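Local coordinates for flagellar biosynthesis protein FlhA (Bacillus subtilis, PDB 3MIX) that takes part in the export of flagellar proteins, and through its cytosolic domain probably serves as an adaptor for delivering late flagellar building blocks to type III secretion, at residues Leu106-Gly110 with His187-Gly191. Sequence-based numbering, arbitrary orientation.
Sequences LKIKG and HELIG
This partly buried contact sets the tip of a β-hairpin against the C-terminal end of a helix, showing how apolar and water-mediated contacts can share a small interface (238 Å²). Extended strand 103-108 reverses after Ile-108: Lys-109 (phi/psi 60/37) and Gly-110 (94/-13) fit a type I' turn, the latter with angles that favour glycine. The last, weakly bonded turn of helix 170-189, kinked at 187-188, leads into Ile-190, centre of an inverse gamma turn (weak Gly-191 N to Leu-189 O bond, 2.9 Å); Gly-191 occupies the N-cap position of helix 192-205. The CA atoms of Lys-109 and Glu-188 lie nearest, 7.4 Å apart. Ile-108 (m, t) brings CG2 to 4.1 Å from CD2 of Leu-189 (m, t), which also packs on Ile-49 and Pro-48. Lys-109 (chi1 off-well at -125°, then p, t, t) brings CD to 3.7 Å from Glu-188 O. One water donates to both Ile-108 O (2.7 Å) and Glu-188 OE1 (2.4 Å), while Glu-188 OE2 is hydrogen-bonded to His-185 ND1. The CA-to-CB bond of Ile-190 points away, and its side chain packs on helix 220-232. The arrangement is a two-residue β-hairpin of a mixed sheet packed against the turn linking two helices.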
ATOM      1  N   LEU A 106     -16.447   2.694   2.833  1.00 32.65           N
ATOM      2  CA  LEU A 106     -15.358   3.221   2.000  1.00 29.65           C
ATOM      3  C   LEU A 106     -15.057   2.306   0.825  1.00 28.46           C
ATOM      4  O   LEU A 106     -14.891   1.097   0.988  1.00 28.75           O
ATOM      5  CB  LEU A 106     -14.076   3.451   2.812  1.00 29.17           C
ATOM      6  CG  LEU A 106     -12.941   4.179   2.058  1.00 27.83           C
ATOM      7  CD1 LEU A 106     -13.212   5.694   1.920  1.00 26.85           C
ATOM      8  CD2 LEU A 106     -11.609   3.941   2.720  1.00 27.63           C
ATOM      9  N   LYS A 107     -14.985   2.892  -0.358  1.00 27.26           N
ATOM     10  CA  LYS A 107     -14.652   2.150  -1.564  1.00 27.07           C
ATOM     11  C   LYS A 107     -13.402   2.729  -2.185  1.00 24.87           C
ATOM     12  O   LYS A 107     -13.190   3.936  -2.154  1.00 24.10           O
ATOM     13  CB  LYS A 107     -15.807   2.177  -2.570  1.00 27.89           C
ATOM     14  CG  LYS A 107     -17.148   1.741  -1.969  1.00 31.92           C
ATOM     15  CD  LYS A 107     -18.345   1.973  -2.912  1.00 36.03           C
ATOM     16  CE  LYS A 107     -18.385   0.938  -4.046  1.00 38.84           C
ATOM     17  NZ  LYS A 107     -19.775   0.691  -4.557  1.00 38.93           N
ATOM     18  N   ILE A 108     -12.566   1.857  -2.727  1.00 24.39           N
ATOM     19  CA  ILE A 108     -11.378   2.276  -3.446  1.00 23.55           C
ATOM     20  C   ILE A 108     -11.362   1.608  -4.810  1.00 24.57           C
ATOM     21  O   ILE A 108     -11.353   0.387  -4.915  1.00 25.14           O
ATOM     22  CB  ILE A 108     -10.075   1.997  -2.629  1.00 23.03           C
ATOM     23  CG1 ILE A 108      -9.947   3.029  -1.485  1.00 21.74           C
ATOM     24  CG2 ILE A 108      -8.830   2.006  -3.554  1.00 20.80           C
ATOM     25  CD1 ILE A 108      -8.878   2.717  -0.475  1.00 24.20           C
ATOM     26  N   LYS A 109     -11.397   2.415  -5.857  1.00 26.17           N
ATOM     27  CA  LYS A 109     -11.294   1.902  -7.215  1.00 28.58           C
ATOM     28  C   LYS A 109     -12.456   0.930  -7.483  1.00 30.75           C
ATOM     29  O   LYS A 109     -12.286  -0.093  -8.146  1.00 31.64           O
ATOM     30  CB  LYS A 109      -9.931   1.218  -7.397  1.00 28.14           C
ATOM     31  CG  LYS A 109      -9.081   1.727  -8.550  1.00 29.77           C
ATOM     32  CD  LYS A 109      -8.567   3.152  -8.344  1.00 32.57           C
ATOM     33  CE  LYS A 109      -7.795   3.619  -9.598  1.00 34.53           C
ATOM     34  NZ  LYS A 109      -7.099   4.972  -9.461  1.00 33.78           N
ATOM     35  N   GLY A 110     -13.631   1.247  -6.941  1.00 32.39           N
ATOM     36  CA  GLY A 110     -14.835   0.452  -7.182  1.00 34.30           C
ATOM     37  C   GLY A 110     -15.137  -0.624  -6.159  1.00 35.56           C
ATOM     38  O   GLY A 110     -16.226  -1.154  -6.159  1.00 36.82           O
ATOM     39  N   HIS A 187      -1.205   1.251  -3.111  1.00 10.37           N
ATOM     40  CA  HIS A 187      -0.633   0.781  -4.353  1.00  9.72           C
ATOM     41  C   HIS A 187      -1.686   0.730  -5.452  1.00 10.36           C
ATOM     42  O   HIS A 187      -1.339   0.790  -6.629  1.00  9.73           O
ATOM     43  CB  HIS A 187       0.006  -0.592  -4.144  1.00 10.70           C
ATOM     44  CG  HIS A 187      -0.965  -1.667  -3.751  1.00 12.03           C
ATOM     45  ND1 HIS A 187      -1.379  -1.862  -2.448  1.00 15.49           N
ATOM     46  CD2 HIS A 187      -1.578  -2.621  -4.484  1.00 11.95           C
ATOM     47  CE1 HIS A 187      -2.203  -2.892  -2.398  1.00 14.59           C
ATOM     48  NE2 HIS A 187      -2.358  -3.355  -3.625  1.00 13.75           N
ATOM     49  N   GLU A 188      -2.966   0.627  -5.061  1.00 10.72           N
ATOM     50  CA  GLU A 188      -4.077   0.679  -6.002  1.00 12.39           C
ATOM     51  C   GLU A 188      -4.386   2.101  -6.439  1.00 11.44           C
ATOM     52  O   GLU A 188      -5.096   2.282  -7.407  1.00 11.48           O
ATOM     53  CB  GLU A 188      -5.352   0.088  -5.375  1.00 14.12           C
ATOM     54  CG  GLU A 188      -5.375  -1.440  -5.312  1.00 19.34           C
ATOM     55  CD  GLU A 188      -6.492  -1.936  -4.434  1.00 27.41           C
ATOM     56  OE1 GLU A 188      -7.607  -1.378  -4.528  1.00 30.24           O
ATOM     57  OE2 GLU A 188      -6.267  -2.871  -3.628  1.00 32.50           O
ATOM     58  N   LEU A 189      -3.872   3.104  -5.715  1.00 10.79           N
ATOM     59  CA  LEU A 189      -4.203   4.520  -5.977  1.00 10.56           C
ATOM     60  C   LEU A 189      -3.121   5.331  -6.696  1.00 10.28           C
ATOM     61  O   LEU A 189      -3.357   6.470  -7.102  1.00 10.84           O
ATOM     62  CB  LEU A 189      -4.598   5.225  -4.663  1.00 10.29           C
ATOM     63  CG  LEU A 189      -5.949   4.847  -4.037  1.00 12.25           C
ATOM     64  CD1 LEU A 189      -5.997   5.279  -2.527  1.00 12.07           C
ATOM     65  CD2 LEU A 189      -7.109   5.481  -4.804  1.00  9.49           C
ATOM     66  N   ILE A 190      -1.925   4.771  -6.855  1.00  9.91           N
ATOM     67  CA  ILE A 190      -0.909   5.446  -7.668  1.00  9.21           C
ATOM     68  C   ILE A 190      -1.227   5.180  -9.164  1.00  9.96           C
ATOM     69  O   ILE A 190      -0.545   4.405  -9.831  1.00 11.56           O
ATOM     70  CB  ILE A 190       0.544   5.044  -7.238  1.00  8.62           C
ATOM     71  CG1 ILE A 190       1.621   5.765  -8.068  1.00  8.73           C
ATOM     72  CG2 ILE A 190       0.757   3.545  -7.376  1.00  6.81           C
ATOM     73  CD1 ILE A 190       1.858   7.193  -7.722  1.00  6.92           C
ATOM     74  N   GLY A 191      -2.291   5.799  -9.666  1.00  9.58           N
ATOM     75  CA  GLY A 191      -2.650   5.699 -11.067  1.00  8.89           C
ATOM     76  C   GLY A 191      -1.783   6.550 -11.976  1.00  9.15           C
ATOM     77  O   GLY A 191      -0.780   7.147 -11.538  1.00  7.67           O
TER
HETATM   78  O   HOH W   1      -9.993  -1.849  -4.311  1.00 17.35           O